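Local coordinates for protein proline dehydrogenase (Bradyrhizobium japonicum USDA 110, PDB 3HAZ) that probably oxidises proline to glutamate in two steps, using an FAD-dependent proline dehydrogenase and an NAD-dependent aldehyde dehydrogenase carried on one chain, at residues R191-L197 against R441-G447; T723-I728 against L747-D751; L845-I849 against V887-H893; V951-F956 against K967-P971. All coordinates share one frame; numbering follows the deposited sequence.

Contact 1: R191-L197 against R441-G447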
# COMPACT_ATOMS: atom_id res chain seq x y z
N ARG A 191 10.96 21.64 -58.93
CA ARG A 191 11.67 21.94 -57.70
C ARG A 191 11.55 20.80 -56.70
O ARG A 191 11.97 20.93 -55.54
CB ARG A 191 11.15 23.24 -57.06
CG ARG A 191 11.55 24.51 -57.78
CD ARG A 191 11.55 25.70 -56.83
NE ARG A 191 12.81 25.84 -56.11
CZ ARG A 191 13.82 26.61 -56.52
NH1 ARG A 191 13.70 27.32 -57.63
NH2 ARG A 191 14.94 26.68 -55.81
N TYR A 192 10.98 19.68 -57.13
CA TYR A 192 10.73 18.56 -56.23
C TYR A 192 11.07 17.21 -56.85
O TYR A 192 10.90 17.01 -58.05
CB TYR A 192 9.27 18.56 -55.79
CG TYR A 192 8.80 19.91 -55.29
CD1 TYR A 192 9.26 20.41 -54.08
CD2 TYR A 192 7.93 20.68 -56.03
CE1 TYR A 192 8.85 21.65 -53.61
CE2 TYR A 192 7.51 21.92 -55.58
CZ TYR A 192 7.97 22.40 -54.37
OH TYR A 192 7.56 23.63 -53.92
N SER A 193 11.54 16.30 -56.01
CA SER A 193 11.66 14.91 -56.41
C SER A 193 10.35 14.20 -56.05
O SER A 193 9.55 14.71 -55.27
CB SER A 193 12.86 14.26 -55.73
OG SER A 193 14.06 14.94 -56.08
N PHE A 194 10.14 13.02 -56.63
CA PHE A 194 8.85 12.35 -56.54
C PHE A 194 8.90 11.18 -55.58
O PHE A 194 9.64 10.22 -55.78
CB PHE A 194 8.41 11.82 -57.92
CG PHE A 194 8.02 12.90 -58.91
CD1 PHE A 194 8.24 14.25 -58.64
CD2 PHE A 194 7.47 12.55 -60.14
CE1 PHE A 194 7.88 15.23 -59.57
CE2 PHE A 194 7.13 13.52 -61.08
CZ PHE A 194 7.33 14.87 -60.79
N ASP A 195 8.10 11.28 -54.52
CA ASP A 195 7.83 10.14 -53.65
C ASP A 195 6.54 9.51 -54.16
O ASP A 195 5.44 9.97 -53.85
CB ASP A 195 7.68 10.62 -52.20
CG ASP A 195 7.43 9.48 -51.23
OD1 ASP A 195 7.74 8.32 -51.56
OD2 ASP A 195 6.93 9.76 -50.12
N MET A 196 6.67 8.48 -54.98
CA MET A 196 5.51 7.87 -55.62
C MET A 196 4.63 7.12 -54.62
O MET A 196 5.11 6.35 -53.79
CB MET A 196 5.96 6.95 -56.76
CG MET A 196 6.96 7.61 -57.73
SD MET A 196 6.25 8.96 -58.70
CE MET A 196 4.80 8.13 -59.36
N LEU A 197 3.32 7.34 -54.72
CA LEU A 197 2.37 6.75 -53.78
C LEU A 197 2.36 5.22 -53.70
O LEU A 197 2.14 4.64 -52.63
CB LEU A 197 0.96 7.23 -54.10
CG LEU A 197 0.44 8.42 -53.29
CD1 LEU A 197 1.54 9.42 -53.05
CD2 LEU A 197 -0.76 9.06 -54.00
N ARG A 441 17.06 18.08 -50.59
CA ARG A 441 16.12 17.64 -51.60
C ARG A 441 14.72 17.60 -50.99
O ARG A 441 14.53 17.12 -49.88
CB ARG A 441 16.52 16.23 -52.07
CG ARG A 441 15.63 15.65 -53.17
CD ARG A 441 16.18 14.31 -53.63
NE ARG A 441 17.60 14.40 -53.93
CZ ARG A 441 18.10 14.58 -55.15
NH1 ARG A 441 17.28 14.68 -56.19
NH2 ARG A 441 19.41 14.66 -55.33
N THR A 442 13.75 18.12 -51.73
CA THR A 442 12.36 18.09 -51.28
C THR A 442 11.57 17.13 -52.15
O THR A 442 11.57 17.24 -53.38
CB THR A 442 11.74 19.51 -51.29
OG1 THR A 442 12.51 20.36 -50.44
CG2 THR A 442 10.31 19.48 -50.80
N TYR A 443 10.93 16.15 -51.51
CA TYR A 443 10.11 15.20 -52.24
C TYR A 443 8.64 15.56 -52.11
O TYR A 443 8.18 15.97 -51.04
CB TYR A 443 10.27 13.78 -51.70
CG TYR A 443 11.56 13.07 -52.04
CD1 TYR A 443 11.62 12.15 -53.09
CD2 TYR A 443 12.71 13.25 -51.27
CE1 TYR A 443 12.79 11.47 -53.38
CE2 TYR A 443 13.88 12.57 -51.55
CZ TYR A 443 13.92 11.68 -52.61
OH TYR A 443 15.09 11.01 -52.89
N ALA A 444 7.91 15.38 -53.21
CA ALA A 444 6.47 15.53 -53.21
C ALA A 444 5.80 14.17 -53.39
O ALA A 444 6.23 13.37 -54.22
CB ALA A 444 6.04 16.50 -54.33
N PRO A 445 4.76 13.90 -52.60
CA PRO A 445 4.01 12.66 -52.82
C PRO A 445 3.27 12.78 -54.14
O PRO A 445 2.58 13.79 -54.35
CB PRO A 445 3.02 12.63 -51.65
CG PRO A 445 3.60 13.57 -50.62
CD PRO A 445 4.26 14.64 -51.43
N VAL A 446 3.43 11.80 -55.02
CA VAL A 446 2.85 11.86 -56.36
C VAL A 446 2.16 10.55 -56.68
O VAL A 446 2.80 9.51 -56.63
CB VAL A 446 3.93 12.09 -57.44
CG1 VAL A 446 3.30 12.08 -58.83
CG2 VAL A 446 4.71 13.39 -57.18
N GLY A 447 0.88 10.61 -57.03
CA GLY A 447 0.20 9.42 -57.52
C GLY A 447 -1.31 9.50 -57.73
O GLY A 447 -1.90 10.58 -57.72
O HOH W 1 14.30 19.45 -54.16
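Ser-193 lays its CB over one face of the Tyr-443 ring, off centre toward the rim. CB lies 3.9 Å from the ring centroid, a CH-pi contact. With OG opposite the carbonyl carbon (chi1 -60°), the hydroxyl turns from the ring toward Arg-441. There it accepts a bond from NH1, 3.2 Å from OG and in the guanidinium plane. OG also meets Gly-235 N, and Arg-441 is held further by Arg-233 O and by a salt bridge to Glu-416.

The other face of the sheet carries Phe-194, Met-196, Ala-444 and Val-446. Val-446 CG2 sits over the Phe-194 ring, 4.0 Å from its centroid. The Met-196 chain is bent twice and runs beside Val-446, with SD 4.1 Å from Val-446 CB. Helix 204-223 packs on Phe-194 and Met-196. Toward the N-terminal end of the pair, Tyr-192 lies alongside Thr-442 and meets its CG2 with a ring edge, CD1 to CG2 being 3.6 Å.

The backbones pair in parallel. Ala-444 N gives a bond to Ser-193 O (2.7 Å), and Ser-193 N donates to Thr-442 O. Asp-195 N, Val-446 N and Leu-197 N continue the pairing with Ala-444 O, Asp-195 O and Val-446 O. A water bridges Arg-191 O and Thr-442 N just before the directly paired residues.

Tyr-443 touches FAD and hydrogen-bonds through OH to the FAD-binding Arg-341. Strands 193-196 and 440-448 are the first and last of eight parallel strands, and their pairing closes the beta-alpha barrel of proline dehydrogenase.

Contact 2: T723-I728 against L747-D751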
# COMPACT_ATOMS: atom_id res chain seq x y z
N THR A 723 -19.01 -43.14 -27.77
CA THR A 723 -20.03 -42.22 -27.25
C THR A 723 -21.25 -42.94 -26.70
O THR A 723 -21.99 -42.40 -25.88
CB THR A 723 -20.48 -41.19 -28.31
OG1 THR A 723 -21.06 -41.86 -29.44
CG2 THR A 723 -19.29 -40.35 -28.79
N ALA A 724 -21.48 -44.17 -27.15
CA ALA A 724 -22.64 -44.93 -26.71
C ALA A 724 -22.37 -45.69 -25.41
O ALA A 724 -23.30 -46.11 -24.73
CB ALA A 724 -23.12 -45.87 -27.81
N HIS A 725 -21.10 -45.85 -25.06
CA HIS A 725 -20.72 -46.58 -23.85
C HIS A 725 -21.36 -45.98 -22.60
O HIS A 725 -21.24 -44.79 -22.34
CB HIS A 725 -19.20 -46.62 -23.69
CG HIS A 725 -18.72 -47.69 -22.77
ND1 HIS A 725 -18.91 -47.64 -21.41
CD2 HIS A 725 -18.06 -48.85 -23.02
CE1 HIS A 725 -18.39 -48.72 -20.85
NE2 HIS A 725 -17.86 -49.47 -21.81
N PRO A 726 -22.04 -46.83 -21.80
CA PRO A 726 -22.78 -46.39 -20.61
C PRO A 726 -21.92 -45.78 -19.49
O PRO A 726 -22.46 -45.05 -18.66
CB PRO A 726 -23.42 -47.70 -20.11
CG PRO A 726 -22.56 -48.79 -20.71
CD PRO A 726 -22.27 -48.26 -22.07
N ASP A 727 -20.63 -46.07 -19.48
CA ASP A 727 -19.77 -45.64 -18.37
C ASP A 727 -19.03 -44.32 -18.58
O ASP A 727 -18.26 -43.90 -17.71
CB ASP A 727 -18.75 -46.72 -18.03
CG ASP A 727 -19.39 -47.97 -17.45
OD1 ASP A 727 -20.55 -47.89 -17.01
OD2 ASP A 727 -18.70 -49.02 -17.45
N ILE A 728 -19.24 -43.66 -19.71
CA ILE A 728 -18.50 -42.42 -19.95
C ILE A 728 -19.15 -41.22 -19.26
O ILE A 728 -20.37 -41.19 -19.08
CB ILE A 728 -18.30 -42.17 -21.45
CG1 ILE A 728 -19.65 -42.00 -22.14
CG2 ILE A 728 -17.49 -43.31 -22.07
CD1 ILE A 728 -19.62 -41.05 -23.31
N LEU A 747 -26.27 -39.89 -26.71
CA LEU A 747 -26.14 -39.59 -25.28
C LEU A 747 -27.52 -39.49 -24.62
O LEU A 747 -27.76 -40.10 -23.58
CB LEU A 747 -25.34 -38.30 -25.06
CG LEU A 747 -23.85 -38.37 -25.39
CD1 LEU A 747 -23.20 -36.99 -25.29
CD2 LEU A 747 -23.15 -39.36 -24.48
N ALA A 748 -28.42 -38.73 -25.22
CA ALA A 748 -29.73 -38.51 -24.64
C ALA A 748 -30.55 -39.80 -24.53
O ALA A 748 -31.44 -39.91 -23.70
CB ALA A 748 -30.50 -37.46 -25.43
N ALA A 749 -30.24 -40.76 -25.40
CA ALA A 749 -30.95 -42.04 -25.41
C ALA A 749 -30.70 -42.85 -24.14
O ALA A 749 -31.59 -43.56 -23.67
CB ALA A 749 -30.55 -42.85 -26.65
N LYS A 750 -29.50 -42.75 -23.59
CA LYS A 750 -29.13 -43.57 -22.43
C LYS A 750 -30.05 -43.30 -21.24
O LYS A 750 -30.63 -42.22 -21.13
CB LYS A 750 -27.68 -43.29 -22.04
CG LYS A 750 -26.70 -43.35 -23.20
CD LYS A 750 -25.35 -42.78 -22.79
CE LYS A 750 -24.25 -43.22 -23.75
NZ LYS A 750 -22.91 -42.74 -23.29
N ASP A 751 -30.16 -44.28 -20.36
CA ASP A 751 -30.94 -44.13 -19.13
C ASP A 751 -30.10 -43.59 -17.99
O ASP A 751 -30.63 -43.24 -16.94
CB ASP A 751 -31.57 -45.47 -18.72
CG ASP A 751 -32.74 -45.85 -19.59
OD1 ASP A 751 -33.35 -44.94 -20.20
OD2 ASP A 751 -33.06 -47.06 -19.66
O HOH W 2 -23.02 -40.91 -21.20
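Lys-750 NZ grips the end of helix 716-724 in the Rossmann-type NAD-binding domain of the aldehyde dehydrogenase half. The lysine follows the last turn of helix 737-749. Its chain is extended beyond CG and carries the ammonium group across to the loop that leaves the other helix.

Three acceptors surround NZ. Thr-723 O lies 2.8 Å from NZ, which is tilted 34° from the carbonyl plane. His-725 O is also 2.8 Å from NZ, which here stands well above the plane of that carbonyl. Water 2 accepts the third bond, at 2.8 Å from NZ, and reaches on only weakly to Ile-728 O. Lys-750 CE passes 3.2 Å from Ala-724 O. Carbonyls at a helix C-terminus carry partial negative charge, and this probably helps to keep the lysine charged. Cut back to an alanine, this position would probably leave the carbonyls of Thr-723 and His-725 without their shared donor and remove the polar tie between the two helix ends, leaving the Leu-747 packing.

An apolar strip lies beside the ammonium. Ile-728 CG1 comes to 3.5 Å from Lys-750 NZ, and Ile-728 CD1 is 4.1 Å from Leu-747 CD2, the two side chains crossing at about a right angle.

Several other polar atoms are paired elsewhere. Thr-723 OG1 bonds to Ala-720 O. Arg-745 of the second subunit takes up Ala-748 O and Lys-750 O and forms a salt bridge with Asp-751. His-725 to Ile-728 make a type I turn, in which Asp-727 N donates to His-725 ND1 at 3.0 Å, close to the plane of the imidazole.

Contact 3: L845-I849 against V887-H893. With NAD (nicotinamide-adenine-dinucleotide), chain D.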
# COMPACT_ATOMS: atom_id res chain seq x y z
N LEU A 845 -16.28 -30.78 -53.06
CA LEU A 845 -15.96 -29.41 -53.46
C LEU A 845 -16.21 -29.22 -54.96
O LEU A 845 -16.81 -28.22 -55.38
CB LEU A 845 -14.51 -29.08 -53.10
CG LEU A 845 -14.26 -29.02 -51.58
CD1 LEU A 845 -12.79 -28.79 -51.26
CD2 LEU A 845 -15.13 -27.94 -50.96
N ASP A 846 -15.76 -30.17 -55.76
CA ASP A 846 -15.93 -30.07 -57.20
C ASP A 846 -17.40 -30.05 -57.59
O ASP A 846 -17.79 -29.38 -58.55
CB ASP A 846 -15.20 -31.21 -57.91
CG ASP A 846 -13.70 -31.00 -57.98
OD1 ASP A 846 -13.24 -29.90 -57.59
OD2 ASP A 846 -12.98 -31.92 -58.41
N ALA A 847 -18.22 -30.77 -56.84
CA ALA A 847 -19.66 -30.80 -57.09
C ALA A 847 -20.29 -29.43 -56.82
O ALA A 847 -21.11 -28.95 -57.61
CB ALA A 847 -20.34 -31.87 -56.24
N HIS A 848 -19.91 -28.80 -55.71
CA HIS A 848 -20.39 -27.46 -55.38
C HIS A 848 -19.94 -26.43 -56.42
O HIS A 848 -20.70 -25.53 -56.80
CB HIS A 848 -19.91 -27.03 -53.99
CG HIS A 848 -20.35 -25.65 -53.60
ND1 HIS A 848 -21.62 -25.38 -53.14
CD2 HIS A 848 -19.68 -24.47 -53.60
CE1 HIS A 848 -21.72 -24.09 -52.88
NE2 HIS A 848 -20.56 -23.52 -53.15
N ILE A 849 -18.69 -26.56 -56.86
CA ILE A 849 -18.16 -25.67 -57.89
C ILE A 849 -18.95 -25.80 -59.19
O ILE A 849 -19.33 -24.80 -59.80
CB ILE A 849 -16.66 -25.93 -58.12
CG1 ILE A 849 -15.85 -25.27 -57.00
CG2 ILE A 849 -16.22 -25.39 -59.49
CD1 ILE A 849 -14.44 -25.81 -56.84
N VAL A 887 -19.20 -25.15 -47.16
CA VAL A 887 -18.40 -25.87 -48.14
C VAL A 887 -16.94 -25.74 -47.74
O VAL A 887 -16.36 -24.65 -47.78
CB VAL A 887 -18.63 -25.30 -49.56
CG1 VAL A 887 -18.06 -26.26 -50.61
CG2 VAL A 887 -20.11 -25.09 -49.80
N PHE A 888 -16.34 -26.86 -47.35
CA PHE A 888 -15.08 -26.85 -46.62
C PHE A 888 -13.86 -26.81 -47.54
O PHE A 888 -13.05 -27.74 -47.57
CB PHE A 888 -15.00 -28.06 -45.66
CG PHE A 888 -14.26 -27.77 -44.38
CD1 PHE A 888 -14.79 -26.89 -43.44
CD2 PHE A 888 -13.04 -28.37 -44.11
CE1 PHE A 888 -14.11 -26.61 -42.26
CE2 PHE A 888 -12.35 -28.10 -42.94
CZ PHE A 888 -12.88 -27.21 -42.01
N GLY A 889 -13.72 -25.72 -48.30
CA GLY A 889 -12.63 -25.58 -49.24
C GLY A 889 -12.37 -24.14 -49.63
O GLY A 889 -12.97 -23.22 -49.07
N PRO A 890 -11.47 -23.94 -50.61
CA PRO A 890 -11.02 -22.60 -51.04
C PRO A 890 -12.07 -21.93 -51.93
O PRO A 890 -11.75 -21.58 -53.06
CB PRO A 890 -9.79 -22.90 -51.91
CG PRO A 890 -9.67 -24.42 -52.01
CD PRO A 890 -10.93 -25.02 -51.45
N ILE A 891 -13.28 -21.75 -51.42
CA ILE A 891 -14.36 -21.26 -52.26
C ILE A 891 -15.07 -20.06 -51.66
O ILE A 891 -15.86 -20.19 -50.71
CB ILE A 891 -15.38 -22.39 -52.57
CG1 ILE A 891 -14.65 -23.59 -53.19
CG2 ILE A 891 -16.48 -21.87 -53.50
CD1 ILE A 891 -15.49 -24.84 -53.29
N LEU A 892 -14.79 -18.89 -52.22
CA LEU A 892 -15.39 -17.65 -51.73
C LEU A 892 -16.68 -17.32 -52.47
O LEU A 892 -16.75 -17.42 -53.69
CB LEU A 892 -14.40 -16.49 -51.89
CG LEU A 892 -14.90 -15.11 -51.47
CD1 LEU A 892 -15.06 -15.06 -49.95
CD2 LEU A 892 -13.95 -14.03 -51.95
N HIS A 893 -17.71 -16.95 -51.71
CA HIS A 893 -18.95 -16.46 -52.29
C HIS A 893 -19.08 -14.98 -51.95
O HIS A 893 -18.76 -14.57 -50.83
CB HIS A 893 -20.15 -17.24 -51.76
CG HIS A 893 -20.00 -18.72 -51.88
ND1 HIS A 893 -19.28 -19.47 -50.97
CD2 HIS A 893 -20.46 -19.60 -52.80
CE1 HIS A 893 -19.32 -20.74 -51.32
NE2 HIS A 893 -20.02 -20.85 -52.43
PA NAD D . -16.73 -34.95 -39.01
O1A NAD D . -18.22 -34.66 -38.39
O2A NAD D . -16.85 -35.49 -40.38
O5B NAD D . -15.99 -36.06 -38.02
C5B NAD D . -15.00 -35.62 -37.10
C4B NAD D . -14.73 -36.67 -36.01
O4B NAD D . -15.93 -37.35 -35.49
C3B NAD D . -13.83 -37.89 -36.47
O3B NAD D . -12.73 -38.28 -35.69
C2B NAD D . -14.89 -38.91 -36.88
O2B NAD D . -14.50 -40.20 -37.29
C1B NAD D . -15.84 -38.75 -35.77
N9A NAD D . -17.16 -39.28 -36.12
C8A NAD D . -17.71 -39.40 -37.35
N7A NAD D . -19.01 -39.96 -37.20
C5A NAD D . -19.24 -40.17 -35.83
C6A NAD D . -20.33 -40.69 -35.13
N6A NAD D . -21.51 -41.12 -35.86
N1A NAD D . -20.29 -40.78 -33.78
C2A NAD D . -19.16 -40.37 -33.09
N3A NAD D . -18.09 -39.86 -33.77
C4A NAD D . -18.13 -39.77 -35.14
O3 NAD D . -15.80 -33.55 -38.99
PN NAD D . -14.41 -33.47 -39.91
O1N NAD D . -14.76 -33.92 -41.48
O2N NAD D . -13.38 -34.35 -39.35
O5D NAD D . -13.82 -31.91 -39.92
C5D NAD D . -14.53 -30.90 -40.63
C4D NAD D . -15.61 -30.21 -39.77
O4D NAD D . -15.25 -29.93 -38.35
C3D NAD D . -16.30 -28.86 -40.27
O3D NAD D . -17.69 -28.83 -40.44
C2D NAD D . -15.63 -27.85 -39.31
O2D NAD D . -15.98 -26.48 -39.33
C1D NAD D . -15.64 -28.61 -38.04
N1N NAD D . -14.64 -28.01 -37.14
C2N NAD D . -15.05 -27.03 -36.22
C3N NAD D . -14.06 -26.42 -35.34
C7N NAD D . -14.50 -25.35 -34.32
O7N NAD D . -13.76 -25.01 -33.48
N7N NAD D . -15.87 -24.87 -34.33
C4N NAD D . -12.64 -26.83 -35.42
C5N NAD D . -12.24 -27.82 -36.33
C6N NAD D . -13.24 -28.44 -37.22
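Leu-845 pushes its CD2 methyl against Val-887 CG1 at 3.4 Å, tighter than usual for two carbons. The two side chains slide past each other in opposite directions. Its other methyl, CD1, lies 3.8 Å from Gly-889 CA, and a side chain on that glycine would collide with it.

One turn on, His-848 points toward 887-893, with CG opposite the backbone N (chi1 179°). Val-887 CG2 lies over one face of its ring, a CH-pi contact, 3.6 Å from the centroid and nearly over the centre. At the ring edge, NE2 is hydrogen-bonded to His-893 NE2 over 2.8 Å. The two imidazoles come from opposite directions and meet rim to rim, their planes at 74°. His-893 is itself held through ND1 by Arg-798 O. With an alanine at this position, His-893 NE2 would probably lose its mate and Val-887 CG2 the ring face it lies on.

Ile-849 follows, its CG1 3.8 Å from Ile-891 CD1.

Helix 839-855 is thus packed on the start of strand 891-897 and on the turn before it. This turn belongs to the Glu-Val-Phe-Gly-Pro sequence of the aldehyde dehydrogenase NAD site, where Glu-886 binds NAD and the Phe-888 ring lies against its nicotinamide ribose.

Contact 4: V951-F956 against K967-P971. With NAD (nicotinamide-adenine-dinucleotide), chain D.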
# COMPACT_ATOMS: atom_id res chain seq x y z
N VAL A 951 -4.60 -18.94 -28.59
CA VAL A 951 -5.00 -19.44 -27.27
C VAL A 951 -4.78 -18.39 -26.18
O VAL A 951 -3.70 -17.80 -26.06
CB VAL A 951 -4.22 -20.73 -26.89
CG1 VAL A 951 -4.53 -21.14 -25.44
CG2 VAL A 951 -4.56 -21.86 -27.87
N GLY A 952 -5.83 -18.14 -25.39
CA GLY A 952 -5.76 -17.19 -24.30
C GLY A 952 -5.91 -15.75 -24.76
O GLY A 952 -5.99 -14.84 -23.94
N VAL A 953 -5.96 -15.55 -26.08
CA VAL A 953 -6.08 -14.20 -26.64
C VAL A 953 -7.43 -14.05 -27.35
O VAL A 953 -8.20 -13.14 -27.04
CB VAL A 953 -4.93 -13.91 -27.62
CG1 VAL A 953 -5.09 -12.51 -28.25
CG2 VAL A 953 -3.59 -14.04 -26.89
N GLN A 954 -7.70 -14.94 -28.30
CA GLN A 954 -9.04 -15.05 -28.87
C GLN A 954 -9.67 -16.39 -28.48
O GLN A 954 -9.57 -17.37 -29.22
CB GLN A 954 -9.02 -14.93 -30.41
CG GLN A 954 -8.59 -13.55 -30.91
CD GLN A 954 -7.14 -13.51 -31.34
OE1 GLN A 954 -6.57 -14.53 -31.72
NE2 GLN A 954 -6.54 -12.31 -31.30
N PRO A 955 -10.31 -16.43 -27.30
CA PRO A 955 -11.08 -17.64 -26.97
C PRO A 955 -11.99 -17.93 -28.15
O PRO A 955 -12.70 -17.03 -28.61
CB PRO A 955 -11.89 -17.22 -25.74
CG PRO A 955 -11.02 -16.18 -25.08
CD PRO A 955 -10.35 -15.43 -26.22
N PHE A 956 -11.93 -19.15 -28.66
CA PHE A 956 -12.53 -19.45 -29.94
C PHE A 956 -13.69 -20.43 -29.82
O PHE A 956 -13.61 -21.42 -29.11
CB PHE A 956 -11.46 -19.99 -30.89
CG PHE A 956 -11.99 -20.29 -32.26
CD1 PHE A 956 -12.06 -19.29 -33.22
CD2 PHE A 956 -12.43 -21.56 -32.59
CE1 PHE A 956 -12.56 -19.55 -34.48
CE2 PHE A 956 -12.93 -21.83 -33.86
CZ PHE A 956 -12.99 -20.83 -34.80
N LYS A 967 -15.98 -21.77 -24.85
CA LYS A 967 -14.96 -21.50 -25.86
C LYS A 967 -13.63 -22.14 -25.50
O LYS A 967 -13.10 -21.92 -24.42
CB LYS A 967 -14.75 -19.98 -26.00
CG LYS A 967 -15.81 -19.24 -26.83
CD LYS A 967 -15.63 -17.73 -26.62
CE LYS A 967 -16.26 -16.88 -27.73
NZ LYS A 967 -15.51 -17.01 -28.99
N ALA A 968 -13.08 -22.94 -26.42
CA ALA A 968 -11.73 -23.45 -26.28
C ALA A 968 -10.73 -22.30 -26.16
O ALA A 968 -10.89 -21.26 -26.79
CB ALA A 968 -11.38 -24.33 -27.49
N GLY A 969 -9.70 -22.50 -25.34
CA GLY A 969 -8.65 -21.50 -25.17
C GLY A 969 -9.13 -20.24 -24.49
O GLY A 969 -8.55 -19.16 -24.68
N GLY A 970 -10.19 -20.36 -23.70
CA GLY A 970 -10.71 -19.25 -22.92
C GLY A 970 -10.94 -19.65 -21.47
O GLY A 970 -10.80 -20.82 -21.11
N PRO A 971 -11.31 -18.69 -20.62
CA PRO A 971 -11.37 -18.90 -19.17
C PRO A 971 -12.58 -19.70 -18.69
O PRO A 971 -12.65 -19.99 -17.50
CB PRO A 971 -11.41 -17.48 -18.61
CG PRO A 971 -12.02 -16.65 -19.69
CD PRO A 971 -11.63 -17.30 -21.00
PA NAD D . -16.73 -34.95 -39.01
O1A NAD D . -18.22 -34.66 -38.39
O2A NAD D . -16.85 -35.49 -40.38
O5B NAD D . -15.99 -36.06 -38.02
C5B NAD D . -15.00 -35.62 -37.10
C4B NAD D . -14.73 -36.67 -36.01
O4B NAD D . -15.93 -37.35 -35.49
C3B NAD D . -13.83 -37.89 -36.47
O3B NAD D . -12.73 -38.28 -35.69
C2B NAD D . -14.89 -38.91 -36.88
O2B NAD D . -14.50 -40.20 -37.29
C1B NAD D . -15.84 -38.75 -35.77
N9A NAD D . -17.16 -39.28 -36.12
C8A NAD D . -17.71 -39.40 -37.35
N7A NAD D . -19.01 -39.96 -37.20
C5A NAD D . -19.24 -40.17 -35.83
C6A NAD D . -20.33 -40.69 -35.13
N6A NAD D . -21.51 -41.12 -35.86
N1A NAD D . -20.29 -40.78 -33.78
C2A NAD D . -19.16 -40.37 -33.09
N3A NAD D . -18.09 -39.86 -33.77
C4A NAD D . -18.13 -39.77 -35.14
O3 NAD D . -15.80 -33.55 -38.99
PN NAD D . -14.41 -33.47 -39.91
O1N NAD D . -14.76 -33.92 -41.48
O2N NAD D . -13.38 -34.35 -39.35
O5D NAD D . -13.82 -31.91 -39.92
C5D NAD D . -14.53 -30.90 -40.63
C4D NAD D . -15.61 -30.21 -39.77
O4D NAD D . -15.25 -29.93 -38.35
C3D NAD D . -16.30 -28.86 -40.27
O3D NAD D . -17.69 -28.83 -40.44
C2D NAD D . -15.63 -27.85 -39.31
O2D NAD D . -15.98 -26.48 -39.33
C1D NAD D . -15.64 -28.61 -38.04
N1N NAD D . -14.64 -28.01 -37.14
C2N NAD D . -15.05 -27.03 -36.22
C3N NAD D . -14.06 -26.42 -35.34
C7N NAD D . -14.50 -25.35 -34.32
O7N NAD D . -13.76 -25.01 -33.48
N7N NAD D . -15.87 -24.87 -34.33
C4N NAD D . -12.64 -26.83 -35.42
C5N NAD D . -12.24 -27.82 -36.33
C6N NAD D . -13.24 -28.44 -37.22
O HOH W 3 -8.30 -19.91 -28.71
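Pro-955 and Phe-956, from the Pro-Phe-Gly-Gly sequence of aldehyde dehydrogenases, pack against a type II turn running from Lys-967 to Gly-970. The tight part is here. Phe-956 N donates to Ala-968 O at 3.0 Å and forms a single antiparallel bridge. A second backbone bond, Gly-952 N to Gly-969 O, ties the other end of the turn. Pro-955 CB presses on Gly-970 CA at 3.7 Å, so that a side chain on this glycine would strike the proline ring.

Lys-967 runs past Pro-955. Lys-967 CD lies 3.9 Å from Pro-955 CB. A bend at its last torsion (chi4 -70°) brings NZ to Pro-955 O at 2.8 Å, from above the carbonyl plane. Gly-938 O and Gly-957 O also take bonds from NZ. Pro-955 O is bonded as well to Asn-939 and to Thr-982 of the second subunit.

Elsewhere the fit is looser. Pro-955 CG and Pro-971 CD are 4.3 Å apart. Water 3 gives a bond to Gln-954 O but only a weak one to Ala-968 O.

On the cofactor side Phe-956 leaves its backbone away from the turn, and its ring lies near Cys-794, the predicted catalytic residue. Its CE2 lies 3.3 Å from O7N of NAD, the carboxamide oxygen, which meets the ring at its edge.

How the contacts relate
The four contacts follow one another along the chain; none nests in or crosses another. Contact 1 closes the longest loop, with 243 residues between its segments, and joins the first and last strands of the proline dehydrogenase barrel. The other three lie in the aldehyde dehydrogenase half. Contact 2 spans 18 residues and ties two successive helix ends of the NAD-binding domain. Contact 3 closes a loop of 37 residues between a helix and a strand. Contact 4 closes one of 10 residues within a loop. Contacts 3 and 4 both touch NAD, with nearest atoms about 10 Å apart. Contacts 2 and 4 both reach the second subunit. The nearest atoms of contact 1 stay about 25 Å or more from those of the other three.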